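Local atomic coordinates of fimbrial structural subunit (Actinomyces naeslundii, PDB entry 3QDH), a protein that forms the shaft of Actinomyces type 2 fimbriae and mediates interactions with streptococci and host cells during oral biofilm development. Residues P71-V76 with L92-A97; Q81-T86 with A105-K110; N236-N239 with A245-Y248. All coordinates share one frame; numbering follows the deposited sequence.

Contact 1 (P71-V76 with L92-A97); sequences PTDYKV and LKRIKA. With ZN (zinc ion), chain B.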
loop_
_atom_site.group_PDB
_atom_site.type_symbol
_atom_site.label_atom_id
_atom_site.label_comp_id
_atom_site.label_asym_id
_atom_site.label_seq_id
_atom_site.Cartn_x
_atom_site.Cartn_y
_atom_site.Cartn_z
ATOM N N PRO A 71 -4.553 -24.635 3.575
ATOM C CA PRO A 71 -3.260 -24.191 3.040
ATOM C C PRO A 71 -2.811 -24.909 1.760
ATOM O O PRO A 71 -1.940 -24.385 1.040
ATOM C CB PRO A 71 -2.285 -24.485 4.188
ATOM C CG PRO A 71 -3.128 -24.502 5.404
ATOM C CD PRO A 71 -4.421 -25.104 4.969
ATOM N N THR A 72 -3.394 -26.073 1.466
ATOM C CA THR A 72 -3.052 -26.815 0.240
ATOM C C THR A 72 -3.943 -26.479 -0.968
ATOM O O THR A 72 -3.864 -27.154 -2.005
ATOM C CB THR A 72 -3.001 -28.361 0.461
ATOM O OG1 THR A 72 -4.293 -28.852 0.834
ATOM C CG2 THR A 72 -2.012 -28.705 1.554
ATOM N N ASP A 73 -4.779 -25.442 -0.827
ATOM C CA ASP A 73 -5.697 -25.010 -1.895
ATOM C C ASP A 73 -5.048 -24.098 -2.948
ATOM O O ASP A 73 -5.588 -23.924 -4.038
ATOM C CB ASP A 73 -6.961 -24.361 -1.306
ATOM C CG ASP A 73 -7.923 -25.401 -0.720
ATOM O OD1 ASP A 73 -7.832 -26.566 -1.161
ATOM O OD2 ASP A 73 -8.740 -25.073 0.174
ATOM N N TYR A 74 -3.885 -23.552 -2.623
ATOM C CA TYR A 74 -3.219 -22.598 -3.506
ATOM C C TYR A 74 -1.745 -22.512 -3.154
ATOM O O TYR A 74 -1.313 -22.973 -2.092
ATOM C CB TYR A 74 -3.867 -21.206 -3.361
ATOM C CG TYR A 74 -3.866 -20.750 -1.929
ATOM C CD1 TYR A 74 -2.790 -20.030 -1.411
ATOM C CD2 TYR A 74 -4.920 -21.085 -1.071
ATOM C CE1 TYR A 74 -2.772 -19.638 -0.072
ATOM C CE2 TYR A 74 -4.911 -20.702 0.265
ATOM C CZ TYR A 74 -3.838 -19.979 0.753
ATOM O OH TYR A 74 -3.819 -19.596 2.070
ATOM N N LYS A 75 -0.976 -21.890 -4.042
ATOM C CA LYS A 75 0.421 -21.590 -3.778
ATOM C C LYS A 75 0.671 -20.125 -4.122
ATOM O O LYS A 75 0.298 -19.671 -5.197
ATOM C CB LYS A 75 1.335 -22.474 -4.624
ATOM C CG LYS A 75 1.535 -23.886 -4.084
ATOM C CD LYS A 75 2.367 -24.721 -5.054
ATOM C CE LYS A 75 2.647 -26.108 -4.503
ATOM N NZ LYS A 75 3.062 -27.043 -5.602
ATOM N N VAL A 76 1.296 -19.405 -3.200
ATOM C CA VAL A 76 1.728 -18.025 -3.439
ATOM C C VAL A 76 3.229 -18.026 -3.757
ATOM O O VAL A 76 4.016 -18.670 -3.062
ATOM C CB VAL A 76 1.436 -17.131 -2.230
ATOM C CG1 VAL A 76 1.836 -15.665 -2.524
ATOM C CG2 VAL A 76 -0.045 -17.222 -1.829
ATOM N N LEU A 92 -9.126 -25.708 -7.386
ATOM C CA LEU A 92 -9.889 -25.534 -8.625
ATOM C C LEU A 92 -11.246 -26.195 -8.538
ATOM O O LEU A 92 -12.219 -25.670 -9.065
ATOM C CB LEU A 92 -9.124 -26.089 -9.844
ATOM C CG LEU A 92 -7.787 -25.414 -10.162
ATOM C CD1 LEU A 92 -7.121 -26.144 -11.351
ATOM C CD2 LEU A 92 -7.984 -23.934 -10.480
ATOM N N LYS A 93 -11.309 -27.342 -7.860
ATOM C CA LYS A 93 -12.585 -28.013 -7.614
ATOM C C LYS A 93 -13.504 -27.129 -6.745
ATOM O O LYS A 93 -14.696 -27.015 -7.017
ATOM C CB LYS A 93 -12.324 -29.366 -6.937
ATOM C CG LYS A 93 -13.574 -30.141 -6.565
ATOM C CD LYS A 93 -13.250 -31.560 -6.101
ATOM C CE LYS A 93 -13.357 -32.556 -7.240
ATOM N NZ LYS A 93 -14.797 -32.835 -7.591
ATOM N N ARG A 94 -12.946 -26.512 -5.707
ATOM C CA ARG A 94 -13.719 -25.555 -4.877
ATOM C C ARG A 94 -14.306 -24.383 -5.666
ATOM O O ARG A 94 -15.488 -23.999 -5.490
ATOM C CB ARG A 94 -12.842 -24.983 -3.772
ATOM C CG ARG A 94 -12.519 -25.919 -2.601
ATOM C CD ARG A 94 -11.866 -25.071 -1.518
ATOM N NE ARG A 94 -11.239 -25.826 -0.425
ATOM C CZ ARG A 94 -11.882 -26.235 0.667
ATOM N NH1 ARG A 94 -13.177 -25.996 0.794
ATOM N NH2 ARG A 94 -11.239 -26.896 1.624
ATOM N N ILE A 95 -13.476 -23.788 -6.524
ATOM C CA ILE A 95 -13.900 -22.639 -7.308
ATOM C C ILE A 95 -15.016 -23.018 -8.279
ATOM O O ILE A 95 -16.003 -22.290 -8.394
ATOM C CB ILE A 95 -12.724 -21.926 -8.030
ATOM C CG1 ILE A 95 -11.725 -21.399 -6.995
ATOM C CG2 ILE A 95 -13.249 -20.764 -8.893
ATOM C CD1 ILE A 95 -10.373 -20.877 -7.590
ATOM N N LYS A 96 -14.890 -24.164 -8.942
ATOM C CA LYS A 96 -15.987 -24.663 -9.787
ATOM C C LYS A 96 -17.310 -24.853 -9.012
ATOM O O LYS A 96 -18.399 -24.570 -9.531
ATOM C CB LYS A 96 -15.581 -25.974 -10.487
ATOM C CG LYS A 96 -16.683 -26.574 -11.378
ATOM C CD LYS A 96 -16.207 -27.886 -12.018
ATOM C CE LYS A 96 -17.392 -28.768 -12.415
ATOM N NZ LYS A 96 -18.115 -28.240 -13.584
ATOM N N ALA A 97 -17.199 -25.322 -7.775
ATOM C CA ALA A 97 -18.365 -25.576 -6.921
ATOM C C ALA A 97 -18.926 -24.301 -6.280
ATOM O O ALA A 97 -19.930 -24.361 -5.579
ATOM C CB ALA A 97 -18.012 -26.595 -5.846
HETATM ZN ZN ZN B . -8.079 -28.232 -0.022
#
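Asp73 and Arg94 meet in a salt bridge beside the zinc site of the CnaA-type (DEv-IgG) domain that carries the adhesin N2 family sequence. The two oxygens of the Asp73 carboxylate divide their work. OD1 binds the zinc ion at 2.0 Å, and OD2 lies 2.7 Å from NE of Arg94. The N-H...O angle of that second pair is only 129°, so the hydrogen bond is weak although the charges are close. The arginine comes in from helix 89-96 with its chain extended from CG to NE and crosses the aspartate at about a right angle, and the carboxylate and guanidinium planes are 74° apart.

Asp70 and Glu90 complete the protein part of the zinc site. Arg94 NH2 also donates to OD2 of Asp70, and the guanidinium thus holds two of the metal-binding carboxylates; its charge probably lowers the repulsion among the three acids. Thr72 OG1, hydrogen-bonded to Asp70 and Glu90, is a second-shell link between the other two ligands. Farther out, Asp73 is tied through its backbone to Thr88, while Leu92 and Ile95 seat the helix on Tyr41, Phe44 and Phe87. In Asp73 itself, CG lies anti to the carbonyl carbon (chi1 -75°), which carries the carboxylate toward the helix and leaves OD2 3.2 Å from the zinc, well beyond the OD1 bond.

Contact 2 (Q81-T86 with A105-K110); sequences QTVTVT and AVFQGK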
loop_
_atom_site.group_PDB
_atom_site.type_symbol
_atom_site.label_atom_id
_atom_site.label_comp_id
_atom_site.label_asym_id
_atom_site.label_seq_id
_atom_site.Cartn_x
_atom_site.Cartn_y
_atom_site.Cartn_z
ATOM N N GLN A 81 9.190 -8.918 -9.540
ATOM C CA GLN A 81 8.110 -8.106 -8.971
ATOM C C GLN A 81 6.735 -8.773 -9.133
ATOM O O GLN A 81 5.722 -8.247 -8.658
ATOM C CB GLN A 81 8.093 -6.699 -9.592
ATOM C CG GLN A 81 9.246 -5.790 -9.132
ATOM C CD GLN A 81 9.168 -5.440 -7.662
ATOM O OE1 GLN A 81 9.943 -5.954 -6.861
ATOM N NE2 GLN A 81 8.221 -4.578 -7.293
ATOM N N THR A 82 6.707 -9.936 -9.781
ATOM C CA THR A 82 5.432 -10.575 -10.133
ATOM C C THR A 82 4.999 -11.608 -9.079
ATOM O O THR A 82 5.678 -12.613 -8.856
ATOM C CB THR A 82 5.484 -11.195 -11.550
ATOM O OG1 THR A 82 5.934 -10.210 -12.487
ATOM C CG2 THR A 82 4.104 -11.704 -11.979
ATOM N N VAL A 83 3.876 -11.331 -8.421
ATOM C CA VAL A 83 3.305 -12.245 -7.431
ATOM C C VAL A 83 2.181 -13.054 -8.079
ATOM O O VAL A 83 1.383 -12.511 -8.833
ATOM C CB VAL A 83 2.783 -11.474 -6.199
ATOM C CG1 VAL A 83 2.286 -12.434 -5.120
ATOM C CG2 VAL A 83 3.885 -10.569 -5.648
ATOM N N THR A 84 2.140 -14.358 -7.803
ATOM C CA THR A 84 1.066 -15.207 -8.297
ATOM C C THR A 84 0.423 -15.993 -7.152
ATOM O O THR A 84 1.108 -16.403 -6.200
ATOM C CB THR A 84 1.527 -16.200 -9.404
ATOM O OG1 THR A 84 2.599 -17.015 -8.923
ATOM C CG2 THR A 84 1.963 -15.474 -10.687
ATOM N N VAL A 85 -0.896 -16.151 -7.247
ATOM C CA VAL A 85 -1.668 -17.012 -6.356
ATOM C C VAL A 85 -2.284 -18.039 -7.289
ATOM O O VAL A 85 -3.175 -17.727 -8.086
ATOM C CB VAL A 85 -2.786 -16.240 -5.620
ATOM C CG1 VAL A 85 -3.627 -17.218 -4.736
ATOM C CG2 VAL A 85 -2.196 -15.099 -4.806
ATOM N N THR A 86 -1.778 -19.260 -7.214
ATOM C CA THR A 86 -2.121 -20.275 -8.186
ATOM C C THR A 86 -2.860 -21.368 -7.446
ATOM O O THR A 86 -2.340 -21.936 -6.482
ATOM C CB THR A 86 -0.840 -20.836 -8.866
ATOM O OG1 THR A 86 -0.097 -19.756 -9.446
ATOM C CG2 THR A 86 -1.198 -21.828 -9.951
ATOM N N ALA A 105 -7.360 -12.178 -3.113
ATOM C CA ALA A 105 -6.146 -12.148 -2.328
ATOM C C ALA A 105 -5.755 -10.696 -2.109
ATOM O O ALA A 105 -6.259 -9.802 -2.789
ATOM C CB ALA A 105 -5.028 -12.905 -3.028
ATOM N N VAL A 106 -4.866 -10.464 -1.154
ATOM C CA VAL A 106 -4.362 -9.117 -0.899
ATOM C C VAL A 106 -2.897 -9.094 -1.317
ATOM O O VAL A 106 -2.055 -9.722 -0.671
ATOM C CB VAL A 106 -4.515 -8.728 0.593
ATOM C CG1 VAL A 106 -3.898 -7.353 0.867
ATOM C CG2 VAL A 106 -5.988 -8.739 1.015
ATOM N N PHE A 107 -2.594 -8.395 -2.409
ATOM C CA PHE A 107 -1.211 -8.234 -2.842
ATOM C C PHE A 107 -0.598 -7.080 -2.072
ATOM O O PHE A 107 -1.302 -6.136 -1.701
ATOM C CB PHE A 107 -1.137 -8.010 -4.354
ATOM C CG PHE A 107 -1.575 -9.207 -5.151
ATOM C CD1 PHE A 107 -0.643 -10.116 -5.627
ATOM C CD2 PHE A 107 -2.935 -9.450 -5.381
ATOM C CE1 PHE A 107 -1.049 -11.239 -6.346
ATOM C CE2 PHE A 107 -3.351 -10.560 -6.103
ATOM C CZ PHE A 107 -2.406 -11.459 -6.589
ATOM N N GLN A 108 0.706 -7.153 -1.821
ATOM C CA GLN A 108 1.337 -6.175 -0.945
ATOM C C GLN A 108 2.830 -6.034 -1.161
ATOM O O GLN A 108 3.489 -6.931 -1.681
ATOM C CB GLN A 108 1.055 -6.520 0.523
ATOM C CG GLN A 108 1.499 -7.913 0.908
ATOM C CD GLN A 108 0.927 -8.344 2.241
ATOM O OE1 GLN A 108 -0.295 -8.462 2.407
ATOM N NE2 GLN A 108 1.805 -8.590 3.197
ATOM N N GLY A 109 3.358 -4.893 -0.740
ATOM C CA GLY A 109 4.786 -4.634 -0.805
ATOM C C GLY A 109 5.124 -3.493 0.136
ATOM O O GLY A 109 4.239 -2.747 0.558
ATOM N N LYS A 110 6.402 -3.369 0.467
ATOM C CA LYS A 110 6.875 -2.322 1.376
ATOM C C LYS A 110 7.294 -1.085 0.580
ATOM O O LYS A 110 8.052 -1.200 -0.380
ATOM C CB LYS A 110 8.059 -2.844 2.192
ATOM C CG LYS A 110 8.453 -1.947 3.357
ATOM C CD LYS A 110 9.502 -2.592 4.258
ATOM C CE LYS A 110 10.911 -2.154 3.885
ATOM N NZ LYS A 110 11.905 -2.606 4.907
#
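Phe107 reaches from strand 102-111 to Val83 and Val85 of strand 82-87, and the contact between the two strands is made through apolar groups. Its CB leaves the backbone toward the facing strand, with CG anti to the carbonyl carbon (chi1 -66°). From there the ring runs slantwise past Val83, with its tip toward Val85. CD1 is the first ring atom to touch: it lies 3.7 Å from CB of Val83, which sits at the ring edge, in its plane. One step farther, CE1 packs against CG1 of the same valine, also at 3.7 Å, and it passes equally near the Val83 carbonyl oxygen, which approaches the ring obliquely. At the tip, CZ comes within 4.1 Å of CG2 of Val85. Val83 and Phe107 point past each other from facing strands, and the valine lies along the CD1-CE1 border of the ring.

Val85 supplies the second half of the contact. With CG1 anti to the backbone N (chi1 177°), its other methyl, CG2, serves both Phe107 and Ala105, whose CB is 4.0 Å away. This alanine CB lies beside the tip of the ring, well off its plane.

Val57, Ala59 and Val62 of strand 57-64 extend this interior, and Val28 of strand 23-31 lies against Phe107. The axes of the two short strand segments are 9.0 Å apart at closest approach and run nearly antiparallel, at 156°. They belong to different sheets, 82-87 pairing with 39-49 and 74-79, and 102-111 with 23-31 and 57-64: the face-to-face sheet packing of the CnaA-type (DEv-IgG) beta sandwich.

Contact 3 (N236-N239 with A245-Y248); sequences NRDN and ARCY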
loop_
_atom_site.group_PDB
_atom_site.type_symbol
_atom_site.label_atom_id
_atom_site.label_comp_id
_atom_site.label_asym_id
_atom_site.label_seq_id
_atom_site.Cartn_x
_atom_site.Cartn_y
_atom_site.Cartn_z
ATOM N N ASN A 236 -15.571 7.580 5.198
ATOM C CA ASN A 236 -14.703 7.389 6.372
ATOM C C ASN A 236 -13.392 6.630 6.100
ATOM O O ASN A 236 -12.989 5.759 6.883
ATOM C CB ASN A 236 -15.498 6.716 7.510
ATOM C CG ASN A 236 -14.870 6.935 8.876
ATOM O OD1 ASN A 236 -14.554 8.065 9.251
ATOM N ND2 ASN A 236 -14.697 5.857 9.629
ATOM N N ARG A 237 -12.732 6.952 4.988
ATOM C CA ARG A 237 -11.505 6.247 4.596
ATOM C C ARG A 237 -10.203 6.985 4.914
ATOM O O ARG A 237 -9.125 6.525 4.527
ATOM C CB ARG A 237 -11.537 5.875 3.104
ATOM C CG ARG A 237 -12.247 4.557 2.804
ATOM C CD ARG A 237 -12.129 4.159 1.320
ATOM N NE ARG A 237 -10.931 3.371 1.013
ATOM C CZ ARG A 237 -9.775 3.871 0.577
ATOM N NH1 ARG A 237 -9.619 5.183 0.406
ATOM N NH2 ARG A 237 -8.762 3.051 0.313
ATOM N N ASP A 238 -10.289 8.117 5.612
ATOM C CA ASP A 238 -9.094 8.918 5.910
ATOM C C ASP A 238 -8.437 9.340 4.584
ATOM O O ASP A 238 -7.213 9.312 4.435
ATOM C CB ASP A 238 -8.121 8.114 6.800
ATOM C CG ASP A 238 -6.830 8.863 7.112
ATOM O OD1 ASP A 238 -6.894 10.077 7.414
ATOM O OD2 ASP A 238 -5.749 8.227 7.068
ATOM N N ASN A 239 -9.274 9.715 3.618
ATOM C CA ASN A 239 -8.830 9.938 2.249
ATOM C C ASN A 239 -9.581 11.083 1.592
ATOM O O ASN A 239 -10.677 11.443 2.024
ATOM C CB ASN A 239 -9.014 8.654 1.418
ATOM C CG ASN A 239 -8.407 8.757 0.020
ATOM O OD1 ASN A 239 -7.276 9.215 -0.147
ATOM N ND2 ASN A 239 -9.158 8.308 -0.990
ATOM N N ALA A 245 -2.059 16.815 -2.355
ATOM C CA ALA A 245 -1.320 17.300 -1.190
ATOM C C ALA A 245 -2.045 16.900 0.091
ATOM O O ALA A 245 -3.271 16.816 0.104
ATOM C CB ALA A 245 -1.146 18.823 -1.257
ATOM N N ARG A 246 -1.287 16.647 1.160
ATOM C CA ARG A 246 -1.855 16.280 2.460
ATOM C C ARG A 246 -1.075 16.931 3.604
ATOM O O ARG A 246 0.152 17.062 3.527
ATOM C CB ARG A 246 -1.884 14.755 2.637
ATOM C CG ARG A 246 -2.721 14.277 3.821
ATOM C CD ARG A 246 -2.541 12.790 4.106
ATOM N NE ARG A 246 -3.019 12.432 5.444
ATOM C CZ ARG A 246 -4.090 11.685 5.705
ATOM N NH1 ARG A 246 -4.830 11.180 4.721
ATOM N NH2 ARG A 246 -4.420 11.434 6.964
ATOM N N CYS A 247 -1.794 17.330 4.654
ATOM C CA CYS A 247 -1.201 17.966 5.833
ATOM C C CYS A 247 -0.736 16.962 6.882
ATOM O O CYS A 247 -1.415 15.966 7.168
ATOM C CB CYS A 247 -2.192 18.923 6.503
ATOM S SG CYS A 247 -2.819 20.269 5.499
ATOM N N TYR A 248 0.427 17.255 7.458
ATOM C CA TYR A 248 0.939 16.552 8.625
ATOM C C TYR A 248 1.390 17.576 9.674
ATOM O O TYR A 248 1.443 18.778 9.396
ATOM C CB TYR A 248 2.111 15.653 8.239
ATOM C CG TYR A 248 1.732 14.388 7.503
ATOM C CD1 TYR A 248 1.573 13.187 8.192
ATOM C CD2 TYR A 248 1.555 14.385 6.118
ATOM C CE1 TYR A 248 1.235 12.015 7.527
ATOM C CE2 TYR A 248 1.215 13.210 5.439
ATOM C CZ TYR A 248 1.058 12.031 6.156
ATOM O OH TYR A 248 0.731 10.862 5.514
#
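A salt bridge reinforced by a hydrogen bond to the backbone joins Asp238, in the loop between strands 220-230 and 245-254, to Arg246 near the start of the latter, within the SpaA-like domain of CnaB (IgG-rev) fold. Arg246 grips end-on with both terminal nitrogens, but each finds a different part of the aspartate. NH2 meets OD1 at 2.9 Å along an almost straight bond, 170° at the hydrogen, on the syn side of the carboxylate. NH1 meets the backbone O of Asp238 at 3.0 Å; here the donor stands above the carbonyl plane. Both acceptors lie close to the guanidinium plane, whereas the carboxylate is turned 82° from it. An extended chain, with CG anti to the backbone N (chi1 -168°), carries the arginine across.

The pair ties the 236-239 loop to the strand. Tyr18 OH bonds OD2 of Asp238, linking the loop to the part with the N2 family sequence; Tyr192 OH bonds NH1 of Arg246, giving each charged group a second polar partner. Lys187 of strand 182-188 touches both side chains; Arg246, next to the Cys247-Cys196 disulfide, packs on Phe227 of strand 220-230 and pairs through its backbone with Ile273 of strand 268-274.

How the contacts relate
Contacts 1 and 2 belong to one domain and share a sheet, whereas contact 3 lies in the SpaA-like domain. The centres of the first two are about 17 Å apart, and they touch where strands 74-79 and 82-87 run side by side: Lys75 N is 2.8 Å from Thr86 O, a probable hydrogen bond, and Val76 CG1 packs near Val83 CG1. Strand 82-87 then leads into the helix of contact 1; the Val85 side chain is still about 13 Å from the metal. Contact 3 touches neither; its centre lies about 26 Å from that of contact 2 and 38 Å from that of contact 1.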